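Local coordinates for protein multisubunit Na+/H+ antiporter, A subunit (Anoxybacillus flavithermus, PDB 6Z16) that forms a subunit of a membrane antiporter complex that probably exchanges sodium ions for protons across the cell membrane, at residues 293-307 and 336-350. Sequence-based numbering, arbitrary orientation.
Sequences AVSSVWVWTVALVGL and GLITSLLGIGGLSFH. With PTY (phosphatidylethanolamine), chain P.
The indole of Trp-300 lies between Leu-347 and phosphatidylethanolamine. Leu-347 CD2 approaches Trp-300 CZ2 obliquely at 3.7 Å, on the other side of the ring from lipid atom C6, which lies over one face. Ser-296 CB lies in plane at the edge. Trp-300 NE1 is 2.8 Å from phosphate oxygen O13. With CG anti to the carbonyl carbon (chi1 -68°), the ring extends back to Leu-347 although the CB of Trp-300 points away. With an alanine in place of Trp-300, Leu-347 CD2 is likely to lose its ring neighbour and O13 the nearby NE1. Trp-300, Thr-301 and Leu-304 line this lipid pocket with Trp-448, whose ring meets Trp-300. Phe-349 CD2 lies 3.7 Å from Ala-293 CB. The poorly ordered His-350 ring has Val-294 O near its edge.

Val-299 CG1 packs on Gly-346 C, and its CG2 lies 3.8 Å from Leu-347 CD2. Helices 296-307 and 336-347 run nearly antiparallel at 155°, their axes 7.1 Å apart. This is consistent with Gly-306, Gly-336, Gly-343 and Gly-346 at the interface, where a CB would probably come too close. Ser-340 OG donates a hydrogen bond to Leu-337 O. Helix 234-248 meets Val-302 through Leu-242. Helix 428-440 meets Ser-340 through Met-439, and helix 360-391 packs on Leu-341.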
ATOM      1  N   ALA A 293     106.179  21.827   7.285  1.00 78.02           N
ATOM      2  CA  ALA A 293     107.604  21.582   7.078  1.00 69.64           C
ATOM      3  C   ALA A 293     108.286  20.977   8.289  1.00 64.89           C
ATOM      4  O   ALA A 293     109.502  20.786   8.264  1.00 67.77           O
ATOM      5  CB  ALA A 293     108.324  22.867   6.673  1.00 92.37           C
ATOM      6  N   VAL A 294     107.536  20.658   9.345  1.00 60.52           N
ATOM      7  CA  VAL A 294     108.088  19.877  10.447  1.00 58.49           C
ATOM      8  C   VAL A 294     108.231  18.409  10.073  1.00 57.82           C
ATOM      9  O   VAL A 294     108.966  17.673  10.742  1.00 65.89           O
ATOM     10  CB  VAL A 294     107.196  20.113  11.682  1.00 67.26           C
ATOM     11  CG1 VAL A 294     105.857  19.430  11.517  1.00 74.00           C
ATOM     12  CG2 VAL A 294     107.888  19.718  12.985  1.00 71.48           C
ATOM     13  N   SER A 295     107.581  17.968   9.000  1.00 53.02           N
ATOM     14  CA  SER A 295     107.745  16.625   8.466  1.00 58.56           C
ATOM     15  C   SER A 295     108.670  16.646   7.258  1.00 63.95           C
ATOM     16  O   SER A 295     108.858  17.672   6.606  1.00 69.50           O
ATOM     17  CB  SER A 295     106.398  16.027   8.068  1.00 55.94           C
ATOM     18  OG  SER A 295     105.862  16.701   6.947  1.00 54.66           O
ATOM     19  N   SER A 296     109.241  15.483   6.956  1.00 59.54           N
ATOM     20  CA  SER A 296     110.204  15.380   5.872  1.00 59.74           C
ATOM     21  C   SER A 296     109.546  15.169   4.518  1.00 65.28           C
ATOM     22  O   SER A 296     110.163  15.491   3.493  1.00 71.16           O
ATOM     23  CB  SER A 296     111.174  14.235   6.148  1.00 61.80           C
ATOM     24  OG  SER A 296     111.885  14.464   7.349  1.00 69.04           O
ATOM     25  N   VAL A 297     108.317  14.646   4.502  1.00 61.24           N
ATOM     26  CA  VAL A 297     107.631  14.328   3.253  1.00 56.77           C
ATOM     27  C   VAL A 297     107.352  15.598   2.463  1.00 60.59           C
ATOM     28  O   VAL A 297     107.583  15.649   1.247  1.00 60.24           O
ATOM     29  CB  VAL A 297     106.335  13.551   3.548  1.00 53.14           C
ATOM     30  CG1 VAL A 297     105.613  13.204   2.261  1.00 47.08           C
ATOM     31  CG2 VAL A 297     106.630  12.305   4.366  1.00 44.48           C
ATOM     32  N   TRP A 298     106.915  16.652   3.164  1.00 50.95           N
ATOM     33  CA  TRP A 298     106.670  17.961   2.563  1.00 46.77           C
ATOM     34  C   TRP A 298     107.926  18.523   1.920  1.00 46.88           C
ATOM     35  O   TRP A 298     107.935  18.827   0.723  1.00 44.42           O
ATOM     36  CB  TRP A 298     106.158  18.927   3.635  1.00 54.83           C
ATOM     37  CG  TRP A 298     105.846  20.336   3.171  1.00 74.42           C
ATOM     38  CD1 TRP A 298     106.683  21.414   3.211  1.00 72.51           C
ATOM     39  CD2 TRP A 298     104.593  20.830   2.676  1.00 82.62           C
ATOM     40  NE1 TRP A 298     106.047  22.531   2.735  1.00 73.87           N
ATOM     41  CE2 TRP A 298     104.761  22.201   2.406  1.00 74.41           C
ATOM     42  CE3 TRP A 298     103.353  20.242   2.422  1.00 82.66           C
ATOM     43  CZ2 TRP A 298     103.738  22.989   1.901  1.00 71.20           C
ATOM     44  CZ3 TRP A 298     102.336  21.031   1.931  1.00 77.73           C
ATOM     45  CH2 TRP A 298     102.538  22.384   1.664  1.00 75.91           C
ATOM     46  N   VAL A 299     109.010  18.619   2.695  1.00 44.53           N
ATOM     47  CA  VAL A 299     110.186  19.349   2.239  1.00 43.76           C
ATOM     48  C   VAL A 299     110.893  18.591   1.121  1.00 39.86           C
ATOM     49  O   VAL A 299     111.307  19.191   0.118  1.00 45.33           O
ATOM     50  CB  VAL A 299     111.108  19.681   3.434  1.00 39.19           C
ATOM     51  CG1 VAL A 299     110.331  20.463   4.451  1.00 39.87           C
ATOM     52  CG2 VAL A 299     111.675  18.460   4.114  1.00 42.18           C
ATOM     53  N   TRP A 300     110.923  17.258   1.197  1.00 32.28           N
ATOM     54  CA  TRP A 300     111.618  16.549   0.140  1.00 34.20           C
ATOM     55  C   TRP A 300     110.757  16.396  -1.101  1.00 39.01           C
ATOM     56  O   TRP A 300     111.300  16.445  -2.207  1.00 42.41           O
ATOM     57  CB  TRP A 300     112.132  15.202   0.636  1.00 38.34           C
ATOM     58  CG  TRP A 300     113.241  15.351   1.647  1.00 57.24           C
ATOM     59  CD1 TRP A 300     113.173  15.088   2.977  1.00 62.43           C
ATOM     60  CD2 TRP A 300     114.559  15.867   1.412  1.00 67.40           C
ATOM     61  NE1 TRP A 300     114.372  15.363   3.581  1.00 61.57           N
ATOM     62  CE2 TRP A 300     115.239  15.848   2.642  1.00 66.02           C
ATOM     63  CE3 TRP A 300     115.236  16.323   0.276  1.00 75.85           C
ATOM     64  CZ2 TRP A 300     116.558  16.272   2.772  1.00 71.36           C
ATOM     65  CZ3 TRP A 300     116.543  16.748   0.410  1.00 70.76           C
ATOM     66  CH2 TRP A 300     117.191  16.718   1.647  1.00 73.04           C
ATOM     67  N   THR A 301     109.429  16.293  -0.954  1.00 35.91           N
ATOM     68  CA  THR A 301     108.554  16.264  -2.122  1.00 37.50           C
ATOM     69  C   THR A 301     108.635  17.571  -2.898  1.00 45.55           C
ATOM     70  O   THR A 301     108.822  17.565  -4.126  1.00 40.24           O
ATOM     71  CB  THR A 301     107.118  15.996  -1.684  1.00 31.99           C
ATOM     72  OG1 THR A 301     107.068  14.769  -0.954  1.00 33.43           O
ATOM     73  CG2 THR A 301     106.221  15.885  -2.896  1.00 31.57           C
ATOM     74  N   VAL A 302     108.566  18.697  -2.174  1.00 43.89           N
ATOM     75  CA  VAL A 302     108.617  20.023  -2.788  1.00 44.31           C
ATOM     76  C   VAL A 302     109.952  20.245  -3.491  1.00 43.81           C
ATOM     77  O   VAL A 302     109.988  20.601  -4.680  1.00 41.99           O
ATOM     78  CB  VAL A 302     108.348  21.103  -1.724  1.00 49.14           C
ATOM     79  CG1 VAL A 302     108.601  22.441  -2.268  1.00 46.78           C
ATOM     80  CG2 VAL A 302     106.927  21.079  -1.311  1.00 45.26           C
ATOM     81  N   ALA A 303     111.063  19.977  -2.784  1.00 40.77           N
ATOM     82  CA  ALA A 303     112.395  20.216  -3.335  1.00 42.68           C
ATOM     83  C   ALA A 303     112.674  19.342  -4.553  1.00 43.78           C
ATOM     84  O   ALA A 303     113.160  19.833  -5.585  1.00 41.31           O
ATOM     85  CB  ALA A 303     113.447  19.975  -2.256  1.00 42.36           C
ATOM     86  N   LEU A 304     112.333  18.050  -4.472  1.00 50.18           N
ATOM     87  CA  LEU A 304     112.667  17.151  -5.566  1.00 54.35           C
ATOM     88  C   LEU A 304     111.813  17.419  -6.796  1.00 53.08           C
ATOM     89  O   LEU A 304     112.338  17.404  -7.915  1.00 50.82           O
ATOM     90  CB  LEU A 304     112.551  15.698  -5.117  1.00 55.93           C
ATOM     91  CG  LEU A 304     113.611  15.237  -4.109  1.00 65.08           C
ATOM     92  CD1 LEU A 304     113.339  13.812  -3.677  1.00 68.70           C
ATOM     93  CD2 LEU A 304     115.026  15.389  -4.636  1.00 58.16           C
ATOM     94  N   VAL A 305     110.520  17.727  -6.625  1.00 51.80           N
ATOM     95  CA  VAL A 305     109.724  17.969  -7.827  1.00 51.95           C
ATOM     96  C   VAL A 305     110.069  19.326  -8.429  1.00 48.81           C
ATOM     97  O   VAL A 305     109.984  19.503  -9.654  1.00 51.92           O
ATOM     98  CB  VAL A 305     108.212  17.818  -7.552  1.00 55.52           C
ATOM     99  CG1 VAL A 305     107.652  18.995  -6.821  1.00 55.54           C
ATOM    100  CG2 VAL A 305     107.450  17.598  -8.838  1.00 61.23           C
ATOM    101  N   GLY A 306     110.559  20.268  -7.611  1.00 45.11           N
ATOM    102  CA  GLY A 306     111.033  21.525  -8.157  1.00 44.14           C
ATOM    103  C   GLY A 306     112.279  21.361  -9.001  1.00 55.05           C
ATOM    104  O   GLY A 306     112.368  21.917 -10.099  1.00 53.61           O
ATOM    105  N   LEU A 307     113.243  20.570  -8.511  1.00 60.43           N
ATOM    106  CA  LEU A 307     114.449  20.294  -9.290  1.00 58.53           C
ATOM    107  C   LEU A 307     114.133  19.538 -10.577  1.00 47.90           C
ATOM    108  O   LEU A 307     114.715  19.831 -11.636  1.00 48.51           O
ATOM    109  CB  LEU A 307     115.447  19.507  -8.446  1.00 79.45           C
ATOM    110  CG  LEU A 307     116.084  20.284  -7.302  1.00103.35           C
ATOM    111  CD1 LEU A 307     116.937  19.368  -6.450  1.00 98.27           C
ATOM    112  CD2 LEU A 307     116.913  21.422  -7.865  1.00101.80           C
ATOM    113  N   GLY A 336     109.853  26.106 -11.047  1.00 47.16           N
ATOM    114  CA  GLY A 336     110.484  24.963 -10.407  1.00 45.21           C
ATOM    115  C   GLY A 336     111.667  25.349  -9.543  1.00 37.96           C
ATOM    116  O   GLY A 336     111.882  24.772  -8.472  1.00 35.05           O
ATOM    117  N   LEU A 337     112.430  26.348  -9.991  1.00 39.39           N
ATOM    118  CA  LEU A 337     113.541  26.866  -9.197  1.00 36.19           C
ATOM    119  C   LEU A 337     113.047  27.461  -7.879  1.00 44.02           C
ATOM    120  O   LEU A 337     113.600  27.174  -6.803  1.00 47.63           O
ATOM    121  CB  LEU A 337     114.298  27.909 -10.019  1.00 34.00           C
ATOM    122  CG  LEU A 337     115.694  28.395  -9.639  1.00 40.38           C
ATOM    123  CD1 LEU A 337     116.408  28.782 -10.910  1.00 46.79           C
ATOM    124  CD2 LEU A 337     115.662  29.575  -8.695  1.00 39.33           C
ATOM    125  N   ILE A 338     111.988  28.278  -7.952  1.00 41.48           N
ATOM    126  CA  ILE A 338     111.432  28.928  -6.764  1.00 41.95           C
ATOM    127  C   ILE A 338     110.892  27.896  -5.779  1.00 45.18           C
ATOM    128  O   ILE A 338     111.133  27.990  -4.568  1.00 39.16           O
ATOM    129  CB  ILE A 338     110.344  29.945  -7.167  1.00 36.90           C
ATOM    130  CG1 ILE A 338     110.939  31.075  -8.001  1.00 37.85           C
ATOM    131  CG2 ILE A 338     109.682  30.548  -5.948  1.00 26.32           C
ATOM    132  CD1 ILE A 338     109.905  31.901  -8.725  1.00 34.44           C
ATOM    133  N   THR A 339     110.206  26.865  -6.278  1.00 51.39           N
ATOM    134  CA  THR A 339     109.651  25.901  -5.332  1.00 52.56           C
ATOM    135  C   THR A 339     110.710  24.953  -4.764  1.00 36.88           C
ATOM    136  O   THR A 339     110.582  24.538  -3.610  1.00 29.25           O
ATOM    137  CB  THR A 339     108.479  25.134  -5.955  1.00 55.72           C
ATOM    138  OG1 THR A 339     107.909  24.257  -4.979  1.00 59.12           O
ATOM    139  CG2 THR A 339     108.892  24.337  -7.136  1.00 58.62           C
ATOM    140  N   SER A 340     111.788  24.653  -5.501  1.00 37.40           N
ATOM    141  CA  SER A 340     112.881  23.882  -4.907  1.00 38.09           C
ATOM    142  C   SER A 340     113.573  24.663  -3.793  1.00 40.13           C
ATOM    143  O   SER A 340     113.925  24.095  -2.742  1.00 43.05           O
ATOM    144  CB  SER A 340     113.883  23.485  -5.985  1.00 28.31           C
ATOM    145  OG  SER A 340     114.529  24.625  -6.506  1.00 30.24           O
ATOM    146  N   LEU A 341     113.746  25.975  -3.990  1.00 41.31           N
ATOM    147  CA  LEU A 341     114.260  26.806  -2.904  1.00 42.13           C
ATOM    148  C   LEU A 341     113.296  26.871  -1.726  1.00 41.50           C
ATOM    149  O   LEU A 341     113.736  26.934  -0.573  1.00 39.43           O
ATOM    150  CB  LEU A 341     114.570  28.206  -3.414  1.00 46.81           C
ATOM    151  CG  LEU A 341     115.805  28.289  -4.295  1.00 51.64           C
ATOM    152  CD1 LEU A 341     115.905  29.655  -4.925  1.00 63.93           C
ATOM    153  CD2 LEU A 341     117.030  27.999  -3.455  1.00 37.81           C
ATOM    154  N   LEU A 342     111.986  26.830  -1.992  1.00 44.01           N
ATOM    155  CA  LEU A 342     111.012  26.746  -0.903  1.00 54.17           C
ATOM    156  C   LEU A 342     111.120  25.431  -0.132  1.00 61.95           C
ATOM    157  O   LEU A 342     110.902  25.408   1.084  1.00 53.02           O
ATOM    158  CB  LEU A 342     109.595  26.924  -1.447  1.00 44.64           C
ATOM    159  CG  LEU A 342     109.172  28.319  -1.891  1.00 50.02           C
ATOM    160  CD1 LEU A 342     107.815  28.269  -2.554  1.00 60.19           C
ATOM    161  CD2 LEU A 342     109.145  29.239  -0.686  1.00 42.23           C
ATOM    162  N   GLY A 343     111.469  24.340  -0.815  1.00 60.15           N
ATOM    163  CA  GLY A 343     111.686  23.079  -0.119  1.00 46.73           C
ATOM    164  C   GLY A 343     112.901  23.103   0.796  1.00 50.51           C
ATOM    165  O   GLY A 343     112.854  22.594   1.924  1.00 49.60           O
ATOM    166  N   ILE A 344     114.001  23.702   0.331  1.00 50.11           N
ATOM    167  CA  ILE A 344     115.178  23.837   1.196  1.00 44.57           C
ATOM    168  C   ILE A 344     114.882  24.778   2.370  1.00 47.36           C
ATOM    169  O   ILE A 344     115.313  24.552   3.517  1.00 51.71           O
ATOM    170  CB  ILE A 344     116.384  24.311   0.369  1.00 56.50           C
ATOM    171  CG1 ILE A 344     116.581  23.409  -0.846  1.00 60.66           C
ATOM    172  CG2 ILE A 344     117.646  24.315   1.214  1.00 72.53           C
ATOM    173  CD1 ILE A 344     116.842  21.966  -0.515  1.00 55.42           C
ATOM    174  N   GLY A 345     114.094  25.821   2.120  1.00 43.01           N
ATOM    175  CA  GLY A 345     113.636  26.646   3.216  1.00 53.84           C
ATOM    176  C   GLY A 345     112.692  25.944   4.166  1.00 72.67           C
ATOM    177  O   GLY A 345     112.545  26.376   5.312  1.00 82.48           O
ATOM    178  N   GLY A 346     112.022  24.892   3.706  1.00 66.71           N
ATOM    179  CA  GLY A 346     111.313  24.031   4.633  1.00 66.71           C
ATOM    180  C   GLY A 346     112.260  23.199   5.474  1.00 68.12           C
ATOM    181  O   GLY A 346     111.986  22.933   6.649  1.00 54.97           O
ATOM    182  N   LEU A 347     113.384  22.770   4.881  1.00 79.57           N
ATOM    183  CA  LEU A 347     114.429  22.076   5.649  1.00 76.12           C
ATOM    184  C   LEU A 347     115.024  22.940   6.749  1.00 61.27           C
ATOM    185  O   LEU A 347     115.615  22.402   7.689  1.00 56.62           O
ATOM    186  CB  LEU A 347     115.578  21.598   4.758  1.00 58.87           C
ATOM    187  CG  LEU A 347     115.440  20.379   3.864  1.00 63.71           C
ATOM    188  CD1 LEU A 347     116.642  20.299   2.960  1.00 51.65           C
ATOM    189  CD2 LEU A 347     115.361  19.154   4.740  1.00 67.49           C
ATOM    190  N   SER A 348     114.906  24.264   6.627  1.00 66.53           N
ATOM    191  CA  SER A 348     115.323  25.169   7.706  1.00 70.81           C
ATOM    192  C   SER A 348     114.648  24.920   9.059  1.00 70.14           C
ATOM    193  O   SER A 348     115.207  25.317  10.085  1.00 65.52           O
ATOM    194  CB  SER A 348     115.061  26.621   7.318  1.00 75.61           C
ATOM    195  OG  SER A 348     115.355  27.476   8.404  1.00 81.67           O
ATOM    196  N   PHE A 349     113.468  24.295   9.099  1.00 83.24           N
ATOM    197  CA  PHE A 349     112.710  24.198  10.348  1.00 93.26           C
ATOM    198  C   PHE A 349     113.226  23.155  11.327  1.00101.51           C
ATOM    199  O   PHE A 349     112.913  23.251  12.518  1.00 98.01           O
ATOM    200  CB  PHE A 349     111.240  23.892  10.064  1.00 74.92           C
ATOM    201  CG  PHE A 349     110.443  25.089   9.687  1.00 63.43           C
ATOM    202  CD1 PHE A 349     109.838  25.861  10.665  1.00 55.76           C
ATOM    203  CD2 PHE A 349     110.329  25.467   8.363  1.00 61.82           C
ATOM    204  CE1 PHE A 349     109.112  26.974  10.325  1.00 54.25           C
ATOM    205  CE2 PHE A 349     109.612  26.575   8.018  1.00 60.12           C
ATOM    206  CZ  PHE A 349     109.002  27.332   8.997  1.00 61.50           C
ATOM    207  N   HIS A 350     113.983  22.159  10.871  1.00106.47           N
ATOM    208  CA  HIS A 350     114.323  21.051  11.755  1.00103.03           C
ATOM    209  C   HIS A 350     115.416  21.443  12.738  1.00107.19           C
ATOM    210  O   HIS A 350     115.180  21.518  13.949  1.00109.72           O
ATOM    211  CB  HIS A 350     114.751  19.840  10.930  1.00 95.92           C
ATOM    212  CG  HIS A 350     113.683  19.334  10.017  1.00 97.21           C
ATOM    213  ND1 HIS A 350     112.584  18.637  10.472  1.00 91.73           N
ATOM    214  CD2 HIS A 350     113.540  19.426   8.675  1.00 95.61           C
ATOM    215  CE1 HIS A 350     111.814  18.320   9.449  1.00 87.74           C
ATOM    216  NE2 HIS A 350     112.370  18.787   8.347  1.00 90.89           N
TER
HETATM  217  C1  PTY P 902     115.419  10.454   2.257  1.00126.78           C
HETATM  218  C2  PTY P 902     118.536  13.190   8.619  1.00143.43           C
HETATM  219  C3  PTY P 902     118.072  13.705   7.243  1.00152.49           C
HETATM  220  O4  PTY P 902     115.172  11.144   1.011  1.00124.04           O
HETATM  221  C5  PTY P 902     115.247  10.920   4.702  1.00135.74           C
HETATM  222  C6  PTY P 902     114.654  11.161   3.342  1.00127.25           C
HETATM  223  O7  PTY P 902     113.274  10.672   3.370  1.00125.34           O
HETATM  224  C8  PTY P 902     112.368  11.354   2.654  1.00124.18           C
HETATM  225  O10 PTY P 902     112.655  12.217   1.871  1.00127.81           O
HETATM  226  C11 PTY P 902     110.967  10.936   3.002  1.00125.36           C
HETATM  227  C12 PTY P 902     110.133  10.385   1.849  1.00126.77           C
HETATM  228  C13 PTY P 902     109.734  11.416   0.798  1.00125.96           C
HETATM  229  C14 PTY P 902     108.756  10.876  -0.231  1.00131.39           C
HETATM  230  C15 PTY P 902     108.683  11.675  -1.522  1.00133.58           C
HETATM  231  C16 PTY P 902     109.943  11.593  -2.364  1.00127.42           C
HETATM  232  C17 PTY P 902     109.702  11.810  -3.849  1.00135.15           C
HETATM  233  C18 PTY P 902     109.202  13.196  -4.206  1.00142.81           C
HETATM  234  C19 PTY P 902     108.883  13.382  -5.681  1.00139.95           C
HETATM  235  C20 PTY P 902     107.648  12.630  -6.149  1.00124.53           C
HETATM  236  C30 PTY P 902     114.915  10.395  -0.062  1.00122.51           C
HETATM  237  C31 PTY P 902     114.598  11.247  -1.254  1.00114.20           C
HETATM  238  O30 PTY P 902     114.931   9.195  -0.057  1.00124.13           O
HETATM  239  C32 PTY P 902     114.894  10.575  -2.590  1.00113.57           C
HETATM  240  C33 PTY P 902     116.374  10.296  -2.806  1.00113.08           C
HETATM  241  C34 PTY P 902     116.694   9.657  -4.147  1.00113.87           C
HETATM  242  C35 PTY P 902     116.521  10.588  -5.334  1.00118.72           C
HETATM  243  C36 PTY P 902     117.519  11.732  -5.367  1.00115.20           C
HETATM  244  C37 PTY P 902     117.393  12.620  -6.594  1.00120.74           C
HETATM  245  P1  PTY P 902     117.143  12.664   4.975  1.00171.93           P
HETATM  246  O11 PTY P 902     117.777  12.541   6.431  1.00162.98           O
HETATM  247  O12 PTY P 902     118.179  12.900   4.123  1.00168.33           O
HETATM  248  O13 PTY P 902     116.121  13.619   4.955  1.00171.97           O
HETATM  249  O14 PTY P 902     116.638  11.311   4.682  1.00157.15           O
HETATM  250  N1  PTY P 902     119.445  14.166   9.224  1.00141.86           N